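Local atomic coordinates of Poly(A) ribonuclease pop2 (Schizosaccharomyces pombe, PDB entry 2P51), a protein that removes poly(A) tails from mRNA as the metal-dependent 3'-exoribonuclease that serves as catalytic component of the CCR4-NOT complex. Residues 33-38 against 145-150; 204-209 against 243-248; 212-217 against 254-259. All coordinates share one frame; numbering follows the deposited sequence.

Contacts 2 and 3 are neighbours, with centres about 11 Å apart. Contact 2 packs the start of helix 206-213 on helix 238-257. It is the one near the metal site: the side chain of Thr245 is about 5 Å from those of the metal ligands Asp51 and Asp241, and about 7 Å from a bound magnesium ion. Contact 3 joins the chain just past the end of the first helix to the last turn of the second, at the surface and away from the annotated sites. Contact 1 lies across the chain's centre from both, its centre about 24 Å from that of contact 2 and about 34 Å from that of contact 3. Its Phe147 side chain is about 11 Å from that of the metal ligand Asp172.

Contact 1. Residues 33-38 against 145-150; sequences QEMNLI and ADFAEL
Met35 and Phe147 form a Met-aromatic contact in a buried helix-helix interface, where helix 31-41 meets helix 144-152. The sulfur of Met35 comes up to one corner of the ring. SD of Met35 is 4.4 Å from CE1 of Phe147. It lies 5.4 Å from the ring centroid of Phe147 and 59° off the ring normal, so the approach is oblique.

Leu150 carries the rest of the contact. Its CD1 lies 3.8 Å from CG of Met35, and its CB is 3.9 Å from the same CG. The Met35 chain is bent at both chi2 (-60°) and chi3 (-56°). These bends fold the methyl group back over the backbone of Leu150, where CE of Met35 is 3.9 Å from the carbonyl O of Leu150. One methionine therefore touches a leucine side chain, the carbonyl group of that leucine and an aromatic ring. Between the two segments the backbones are nearest at this pair, with 6.9 Å between CA of Met35 and CA of Leu150. No hydrogen bond crosses between the segments.

An alanine in place of Met35 would keep neither the sulfur nor CG, and would probably leave a gap beside Leu150 and cost the Phe147 ring its sulfur partner.

Strand 105-109 supplies a shared support, since Met35 and Phe147 both rest on Phe108. Phe147 also meets Phe110 edge-to-face. Leu150 reaches back to Leu31 and Gln32 of helix 31-41. The contact is thus apolar packing of two helices against the sheet of a DEDD nuclease fold.

Contact 2. Residues 204-209 against 243-248; sequences YDIKYI and LLTARI
Ile206 inserts its side chain between Thr245 and Ile248, one turn apart on helix 238-257. Its two branches divide the work. CD1 of Ile206 lies 3.6 Å from CG2 of Thr245, methyl against methyl. The same CD1 of Ile206 is 3.3 Å from the carbonyl O of Thr245, so packing on the helix backbone is tight. The CG2 branch of Ile206 meets CG2 of Ile248 at 4.1 Å. With chi1 of Ile206 at -67°, CG1 lies beside the backbone N and carries CD1 to Thr245, while CG2, anti to that N, meets Ile248. All three residues are buried.

Ile206 opens helix 206-213 directly after strand 203-205, an edge strand of the sheet in this DEDD nuclease fold. The contact packs the start of that helix on helix 238-257, close to the metal site. Asp205 is the N-cap. Its OD1 accepts from the backbone N of Lys207 at 2.8 Å, with an N-H...O angle of 133°. The N of Lys207 approaches OD1 of Asp205 from the anti side, 27° out of the carboxylate plane. A second, weak bond comes from the N of Tyr208. Asp205 also accepts from His168 N, Ser169 OG and Tyr270 N.

OG1 of Thr245 is hydrogen-bonded to the backbone carbonyl O of Asp241, one turn earlier; Asp241 is itself a metal-binding residue.

Contact 3. Residues 212-217 against 254-259; sequences SVLNNS and SRYFDG
Leu214 reaches across to Tyr256 and Phe257 with one methyl group. CD1 of Leu214 lies 4.0 Å from CD2 of Tyr256 and 4.1 Å from CB of the same tyrosine. That CD1 of Leu214 is also 4.2 Å from CE2 of Phe257. Both rings are met obliquely. The methyl sits in the corner made by two consecutive aromatic residues, which touch it from quite different directions. CG of Leu214 is anti to the carbonyl carbon, beside the backbone N (chi1 -56°), and this sends the isobutyl end out toward helix 238-257.

The next shell holds these groups in place. CB of Arg255 lies 3.6 Å above the plane of the Tyr256 ring, over its centre. Arg255 itself pairs with Glu251 through NE, in a salt bridge. Phe257 rests on Ile209 of helix 206-213 and on Met265, so its ring belongs to a small apolar cluster shared by both helices. Leu214 also packs on Ile209. The backbone N of Leu214 makes a probable hydrogen bond to the carbonyl O of Ile209.

Both segments turn just beyond the contact. Asn215 and Asp258 each leave the helical backbone angles with positive phi. Backbone hydrogen bonds join Asn216 to Met210 and Gly259 to Arg253. At the backbone angles of Gly259, a CB would press on the carbonyl O of Asp258, so the turn suits a residue without a side chain.

No hydrogen bond or salt bridge joins the two segments. Their cohesion therefore probably rests on van der Waals contact and on the modest apolar area buried at the surface, with no directional bond between them to fix the rotation of the Leu214 methyl groups.

Contact 1. Residues 33-38 against 145-150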
loop_
_atom_site.group_PDB
_atom_site.type_symbol
_atom_site.label_atom_id
_atom_site.label_comp_id
_atom_site.label_asym_id
_atom_site.label_seq_id
_atom_site.Cartn_x
_atom_site.Cartn_y
_atom_site.Cartn_z
ATOM N N GLN A 33 10.954 -4.096 16.770
ATOM C CA GLN A 33 12.018 -3.094 16.653
ATOM C C GLN A 33 11.747 -2.098 15.534
ATOM O O GLN A 33 11.911 -0.885 15.608
ATOM C CB GLN A 33 13.333 -3.867 16.423
ATOM C CG GLN A 33 14.595 -3.103 16.242
ATOM C CD GLN A 33 15.839 -3.965 16.042
ATOM O OE1 GLN A 33 16.087 -4.554 14.979
ATOM N NE2 GLN A 33 16.635 -4.029 17.111
ATOM N N GLU A 34 11.312 -2.677 14.393
ATOM C CA GLU A 34 11.118 -1.793 13.246
ATOM C C GLU A 34 9.894 -0.914 13.473
ATOM O O GLU A 34 9.916 0.271 13.106
ATOM C CB GLU A 34 11.030 -2.633 11.957
ATOM C CG GLU A 34 12.370 -3.316 11.647
ATOM C CD GLU A 34 13.503 -2.320 11.433
ATOM O OE1 GLU A 34 13.324 -1.195 10.851
ATOM O OE2 GLU A 34 14.623 -2.667 11.874
ATOM N N MET A 35 8.812 -1.489 14.054
ATOM C CA MET A 35 7.667 -0.610 14.358
ATOM C C MET A 35 8.079 0.468 15.351
ATOM O O MET A 35 7.608 1.610 15.232
ATOM C CB MET A 35 6.477 -1.424 14.896
ATOM C CG MET A 35 5.834 -2.310 13.822
ATOM S SD MET A 35 5.198 -1.338 12.410
ATOM C CE MET A 35 4.142 -0.251 13.288
ATOM N N ASN A 36 8.948 0.134 16.292
ATOM C CA ASN A 36 9.397 1.138 17.274
ATOM C C ASN A 36 10.139 2.248 16.527
ATOM O O ASN A 36 9.946 3.434 16.848
ATOM C CB ASN A 36 10.298 0.568 18.379
ATOM C CG ASN A 36 9.593 -0.276 19.389
ATOM O OD1 ASN A 36 10.213 -1.046 20.182
ATOM N ND2 ASN A 36 8.287 -0.140 19.411
ATOM N N LEU A 37 10.965 1.876 15.561
ATOM C CA LEU A 37 11.709 2.902 14.798
ATOM C C LEU A 37 10.747 3.801 14.031
ATOM O O LEU A 37 10.857 5.025 14.066
ATOM C CB LEU A 37 12.702 2.240 13.868
ATOM C CG LEU A 37 13.618 3.158 13.042
ATOM C CD1 LEU A 37 14.385 4.168 13.888
ATOM C CD2 LEU A 37 14.569 2.297 12.229
ATOM N N ILE A 38 9.799 3.173 13.318
ATOM C CA ILE A 38 8.753 3.942 12.622
ATOM C C ILE A 38 8.017 4.842 13.592
ATOM O O ILE A 38 7.820 6.023 13.270
ATOM C CB ILE A 38 7.793 3.010 11.880
ATOM C CG1 ILE A 38 8.528 2.333 10.710
ATOM C CG2 ILE A 38 6.527 3.750 11.399
ATOM C CD1 ILE A 38 7.772 1.156 10.099
ATOM N N ALA A 145 -1.919 -10.279 12.005
ATOM C CA ALA A 145 -2.530 -9.842 13.235
ATOM C C ALA A 145 -1.549 -9.162 14.168
ATOM O O ALA A 145 -1.863 -8.163 14.836
ATOM C CB ALA A 145 -3.161 -11.085 13.898
ATOM N N ASP A 146 -0.331 -9.691 14.256
ATOM C CA ASP A 146 0.729 -9.079 15.076
ATOM C C ASP A 146 1.068 -7.694 14.534
ATOM O O ASP A 146 1.243 -6.721 15.263
ATOM C CB ASP A 146 1.945 -9.986 15.088
ATOM C CG ASP A 146 1.750 -11.291 15.837
ATOM O OD1 ASP A 146 0.786 -11.426 16.645
ATOM O OD2 ASP A 146 2.597 -12.195 15.619
ATOM N N PHE A 147 1.182 -7.607 13.216
ATOM C CA PHE A 147 1.446 -6.311 12.584
ATOM C C PHE A 147 0.334 -5.355 12.850
ATOM O O PHE A 147 0.517 -4.172 13.154
ATOM C CB PHE A 147 1.552 -6.562 11.070
ATOM C CG PHE A 147 1.619 -5.287 10.240
ATOM C CD1 PHE A 147 2.773 -4.530 10.172
ATOM C CD2 PHE A 147 0.498 -4.873 9.519
ATOM C CE1 PHE A 147 2.776 -3.395 9.386
ATOM C CE2 PHE A 147 0.505 -3.721 8.748
ATOM C CZ PHE A 147 1.659 -2.950 8.668
ATOM N N ALA A 148 -0.884 -5.855 12.725
ATOM C CA ALA A 148 -2.026 -4.944 12.860
ATOM C C ALA A 148 -2.132 -4.343 14.253
ATOM O O ALA A 148 -2.396 -3.134 14.391
ATOM C CB ALA A 148 -3.262 -5.749 12.457
ATOM N N GLU A 149 -1.933 -5.129 15.316
ATOM C CA GLU A 149 -1.922 -4.568 16.653
ATOM C C GLU A 149 -0.935 -3.407 16.769
ATOM O O GLU A 149 -1.259 -2.361 17.341
ATOM C CB GLU A 149 -1.470 -5.656 17.619
ATOM C CG GLU A 149 -2.495 -5.962 18.676
ATOM C CD GLU A 149 -2.075 -7.193 19.447
ATOM O OE1 GLU A 149 -0.879 -7.221 19.815
ATOM O OE2 GLU A 149 -2.961 -8.051 19.634
ATOM N N LEU A 150 0.264 -3.585 16.229
ATOM C CA LEU A 150 1.288 -2.538 16.289
ATOM C C LEU A 150 0.914 -1.339 15.435
ATOM O O LEU A 150 1.126 -0.184 15.816
ATOM C CB LEU A 150 2.653 -3.115 15.877
ATOM C CG LEU A 150 3.212 -4.154 16.882
ATOM C CD1 LEU A 150 4.545 -4.716 16.403
ATOM C CD2 LEU A 150 3.366 -3.582 18.281
#

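Contact 2. Residues 204-209 against 243-248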
loop_
_atom_site.group_PDB
_atom_site.type_symbol
_atom_site.label_atom_id
_atom_site.label_comp_id
_atom_site.label_asym_id
_atom_site.label_seq_id
_atom_site.Cartn_x
_atom_site.Cartn_y
_atom_site.Cartn_z
ATOM N N TYR A 204 -4.571 10.245 -0.287
ATOM C CA TYR A 204 -4.628 10.575 -1.723
ATOM C C TYR A 204 -4.289 9.325 -2.538
ATOM O O TYR A 204 -3.360 8.593 -2.112
ATOM C CB TYR A 204 -3.657 11.693 -2.114
ATOM C CG TYR A 204 -3.944 13.023 -1.445
ATOM C CD1 TYR A 204 -4.980 13.839 -1.890
ATOM C CD2 TYR A 204 -3.171 13.447 -0.387
ATOM C CE1 TYR A 204 -5.249 15.053 -1.288
ATOM C CE2 TYR A 204 -3.435 14.656 0.214
ATOM C CZ TYR A 204 -4.464 15.454 -0.229
ATOM O OH TYR A 204 -4.698 16.670 0.410
ATOM N N ASP A 205 -5.018 9.139 -3.617
ATOM C CA ASP A 205 -4.730 8.057 -4.561
ATOM C C ASP A 205 -4.154 8.710 -5.811
ATOM O O ASP A 205 -4.901 9.384 -6.535
ATOM C CB ASP A 205 -5.990 7.240 -4.846
ATOM C CG ASP A 205 -5.734 6.067 -5.772
ATOM O OD1 ASP A 205 -4.739 6.102 -6.569
ATOM O OD2 ASP A 205 -6.510 5.086 -5.754
ATOM N N ILE A 206 -2.871 8.511 -6.064
ATOM C CA ILE A 206 -2.211 9.166 -7.213
ATOM C C ILE A 206 -2.861 8.735 -8.532
ATOM O O ILE A 206 -2.827 9.522 -9.475
ATOM C CB ILE A 206 -0.707 8.832 -7.216
ATOM C CG1 ILE A 206 0.014 9.450 -6.015
ATOM C CG2 ILE A 206 -0.005 9.218 -8.523
ATOM C CD1 ILE A 206 1.453 8.933 -5.882
ATOM N N LYS A 207 -3.400 7.508 -8.603
ATOM C CA LYS A 207 -4.074 7.103 -9.840
ATOM C C LYS A 207 -5.348 7.908 -10.068
ATOM O O LYS A 207 -5.690 8.301 -11.202
ATOM C CB LYS A 207 -4.469 5.620 -9.811
ATOM C CG LYS A 207 -5.134 5.137 -11.117
ATOM C CD LYS A 207 -4.173 4.860 -12.238
ATOM C CE LYS A 207 -4.963 4.448 -13.501
ATOM N NZ LYS A 207 -4.029 4.485 -14.667
ATOM N N TYR A 208 -6.081 8.138 -8.977
ATOM C CA TYR A 208 -7.240 8.996 -9.105
ATOM C C TYR A 208 -6.807 10.390 -9.578
ATOM O O TYR A 208 -7.389 11.002 -10.463
ATOM C CB TYR A 208 -7.983 9.109 -7.752
ATOM C CG TYR A 208 -9.097 10.145 -7.797
ATOM C CD1 TYR A 208 -10.338 9.787 -8.342
ATOM C CD2 TYR A 208 -8.943 11.461 -7.313
ATOM C CE1 TYR A 208 -11.354 10.724 -8.386
ATOM C CE2 TYR A 208 -9.967 12.390 -7.371
ATOM C CZ TYR A 208 -11.178 12.004 -7.914
ATOM O OH TYR A 208 -12.221 12.888 -7.988
ATOM N N ILE A 209 -5.766 10.943 -8.942
ATOM C CA ILE A 209 -5.309 12.285 -9.308
ATOM C C ILE A 209 -4.844 12.313 -10.765
ATOM O O ILE A 209 -5.291 13.194 -11.537
ATOM C CB ILE A 209 -4.189 12.755 -8.358
ATOM C CG1 ILE A 209 -4.623 12.820 -6.906
ATOM C CG2 ILE A 209 -3.669 14.111 -8.868
ATOM C CD1 ILE A 209 -3.521 13.134 -5.901
ATOM N N LEU A 243 8.047 3.473 -2.131
ATOM C CA LEU A 243 8.964 4.621 -2.180
ATOM C C LEU A 243 8.790 5.377 -3.479
ATOM O O LEU A 243 8.833 6.610 -3.556
ATOM C CB LEU A 243 10.398 4.080 -2.068
ATOM C CG LEU A 243 11.539 5.083 -2.307
ATOM C CD1 LEU A 243 11.469 6.225 -1.324
ATOM C CD2 LEU A 243 12.894 4.391 -2.196
ATOM N N LEU A 244 8.625 4.665 -4.619
ATOM C CA LEU A 244 8.401 5.376 -5.878
ATOM C C LEU A 244 7.110 6.188 -5.847
ATOM O O LEU A 244 7.065 7.289 -6.426
ATOM C CB LEU A 244 8.318 4.352 -7.036
ATOM C CG LEU A 244 8.491 4.919 -8.438
ATOM C CD1 LEU A 244 9.818 5.655 -8.575
ATOM C CD2 LEU A 244 8.408 3.788 -9.468
ATOM N N THR A 245 6.096 5.586 -5.191
ATOM C CA THR A 245 4.826 6.259 -4.999
ATOM C C THR A 245 5.058 7.586 -4.280
ATOM O O THR A 245 4.533 8.642 -4.712
ATOM C CB THR A 245 3.870 5.376 -4.182
ATOM O OG1 THR A 245 3.601 4.184 -4.982
ATOM C CG2 THR A 245 2.514 6.030 -3.946
ATOM N N ALA A 246 5.827 7.564 -3.208
ATOM C CA ALA A 246 6.102 8.838 -2.489
ATOM C C ALA A 246 6.753 9.852 -3.412
ATOM O O ALA A 246 6.390 11.048 -3.483
ATOM C CB ALA A 246 7.019 8.575 -1.310
ATOM N N ARG A 247 7.784 9.392 -4.136
ATOM C CA ARG A 247 8.521 10.359 -4.961
ATOM C C ARG A 247 7.641 10.911 -6.072
ATOM O O ARG A 247 7.715 12.128 -6.359
ATOM C CB ARG A 247 9.801 9.707 -5.536
ATOM C CG ARG A 247 10.680 9.239 -4.386
ATOM C CD ARG A 247 11.951 8.601 -4.867
ATOM N NE ARG A 247 12.910 8.785 -3.758
ATOM C CZ ARG A 247 14.159 8.338 -3.874
ATOM N NH1 ARG A 247 14.478 7.727 -5.017
ATOM N NH2 ARG A 247 14.944 8.551 -2.829
ATOM N N ILE A 248 6.814 10.100 -6.715
ATOM C CA ILE A 248 5.892 10.630 -7.734
ATOM C C ILE A 248 4.902 11.634 -7.121
ATOM O O ILE A 248 4.578 12.672 -7.740
ATOM C CB ILE A 248 5.194 9.472 -8.459
ATOM C CG1 ILE A 248 6.133 8.670 -9.387
ATOM C CG2 ILE A 248 3.992 9.975 -9.253
ATOM C CD1 ILE A 248 5.471 7.306 -9.640
#

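Contact 3. Residues 212-217 against 254-259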
loop_
_atom_site.group_PDB
_atom_site.type_symbol
_atom_site.label_atom_id
_atom_site.label_comp_id
_atom_site.label_asym_id
_atom_site.label_seq_id
_atom_site.Cartn_x
_atom_site.Cartn_y
_atom_site.Cartn_z
ATOM N N SER A 212 -8.086 10.250 -13.245
ATOM C CA SER A 212 -9.451 10.789 -13.178
ATOM C C SER A 212 -9.506 12.314 -13.251
ATOM O O SER A 212 -10.447 12.866 -13.839
ATOM C CB SER A 212 -10.160 10.293 -11.906
ATOM O OG SER A 212 -10.220 8.866 -11.943
ATOM N N VAL A 213 -8.500 12.998 -12.660
ATOM C CA VAL A 213 -8.518 14.436 -12.729
ATOM C C VAL A 213 -7.630 14.961 -13.825
ATOM O O VAL A 213 -8.043 15.816 -14.633
ATOM C CB VAL A 213 -8.091 15.009 -11.377
ATOM C CG1 VAL A 213 -8.129 16.552 -11.488
ATOM C CG2 VAL A 213 -8.987 14.482 -10.278
ATOM N N LEU A 214 -6.387 14.492 -13.910
ATOM C CA LEU A 214 -5.437 15.099 -14.861
ATOM C C LEU A 214 -5.413 14.400 -16.226
ATOM O O LEU A 214 -4.659 14.836 -17.108
ATOM C CB LEU A 214 -4.038 15.117 -14.240
ATOM C CG LEU A 214 -3.950 15.826 -12.869
ATOM C CD1 LEU A 214 -2.531 15.809 -12.344
ATOM C CD2 LEU A 214 -4.446 17.277 -12.963
ATOM N N ASN A 215 -6.219 13.358 -16.441
ATOM C CA ASN A 215 -6.341 12.679 -17.735
ATOM C C ASN A 215 -5.027 12.103 -18.233
ATOM O O ASN A 215 -4.760 11.988 -19.446
ATOM C CB ASN A 215 -7.002 13.630 -18.742
ATOM C CG ASN A 215 -7.618 12.844 -19.878
ATOM O OD1 ASN A 215 -7.659 13.286 -21.040
ATOM N ND2 ASN A 215 -8.126 11.648 -19.577
ATOM N N ASN A 216 -4.193 11.644 -17.288
ATOM C CA ASN A 216 -2.956 10.912 -17.576
ATOM C C ASN A 216 -3.178 9.461 -17.109
ATOM O O ASN A 216 -3.358 9.265 -15.897
ATOM C CB ASN A 216 -1.787 11.634 -16.885
ATOM C CG ASN A 216 -0.442 10.958 -17.141
ATOM O OD1 ASN A 216 -0.375 9.741 -17.332
ATOM N ND2 ASN A 216 0.673 11.687 -17.167
ATOM N N SER A 217 -3.187 8.498 -18.058
ATOM C CA SER A 217 -3.546 7.125 -17.754
ATOM C C SER A 217 -2.335 6.247 -17.447
ATOM O O SER A 217 -2.488 5.022 -17.295
ATOM C CB SER A 217 -4.289 6.482 -18.930
ATOM O OG SER A 217 -5.542 7.145 -19.092
ATOM N N SER A 254 4.319 19.251 -6.896
ATOM C CA SER A 254 5.081 20.424 -7.346
ATOM C C SER A 254 4.726 20.883 -8.745
ATOM O O SER A 254 4.554 22.083 -8.986
ATOM C CB SER A 254 6.570 20.036 -7.303
ATOM O OG SER A 254 7.339 21.126 -7.763
ATOM N N ARG A 255 4.631 19.932 -9.688
ATOM C CA ARG A 255 4.428 20.326 -11.079
ATOM C C ARG A 255 2.987 20.767 -11.357
ATOM O O ARG A 255 2.894 21.707 -12.149
ATOM C CB ARG A 255 4.755 19.186 -12.030
ATOM C CG ARG A 255 6.239 18.812 -12.065
ATOM C CD ARG A 255 6.567 18.111 -13.373
ATOM N NE ARG A 255 7.883 17.493 -13.360
ATOM C CZ ARG A 255 8.537 17.075 -14.441
ATOM N NH1 ARG A 255 7.967 17.234 -15.639
ATOM N NH2 ARG A 255 9.729 16.521 -14.278
ATOM N N TYR A 256 1.958 20.141 -10.811
ATOM C CA TYR A 256 0.593 20.420 -11.279
ATOM C C TYR A 256 -0.242 21.116 -10.229
ATOM O O TYR A 256 -1.357 21.549 -10.571
ATOM C CB TYR A 256 -0.109 19.125 -11.795
ATOM C CG TYR A 256 0.870 18.404 -12.717
ATOM C CD1 TYR A 256 1.426 19.059 -13.812
ATOM C CD2 TYR A 256 1.222 17.094 -12.468
ATOM C CE1 TYR A 256 2.317 18.478 -14.695
ATOM C CE2 TYR A 256 2.130 16.492 -13.326
ATOM C CZ TYR A 256 2.671 17.150 -14.424
ATOM O OH TYR A 256 3.588 16.479 -15.208
ATOM N N PHE A 257 0.285 21.245 -9.001
ATOM C CA PHE A 257 -0.481 21.881 -7.945
ATOM C C PHE A 257 0.310 22.986 -7.266
ATOM O O PHE A 257 -0.113 23.469 -6.223
ATOM C CB PHE A 257 -0.966 20.867 -6.913
ATOM C CG PHE A 257 -1.894 19.829 -7.549
ATOM C CD1 PHE A 257 -3.260 20.089 -7.560
ATOM C CD2 PHE A 257 -1.398 18.662 -8.113
ATOM C CE1 PHE A 257 -4.143 19.167 -8.125
ATOM C CE2 PHE A 257 -2.243 17.735 -8.659
ATOM C CZ PHE A 257 -3.596 18.008 -8.660
ATOM N N ASP A 258 1.426 23.385 -7.860
ATOM C CA ASP A 258 2.251 24.487 -7.331
ATOM C C ASP A 258 2.514 24.330 -5.819
ATOM O O ASP A 258 2.532 25.274 -5.036
ATOM C CB ASP A 258 1.617 25.827 -7.647
ATOM C CG ASP A 258 2.589 26.986 -7.517
ATOM O OD1 ASP A 258 3.823 26.813 -7.701
ATOM O OD2 ASP A 258 2.142 28.130 -7.232
ATOM N N GLY A 259 2.737 23.071 -5.413
ATOM C CA GLY A 259 3.125 22.849 -4.029
ATOM C C GLY A 259 2.007 22.528 -3.063
ATOM O O GLY A 259 2.353 22.164 -1.924
#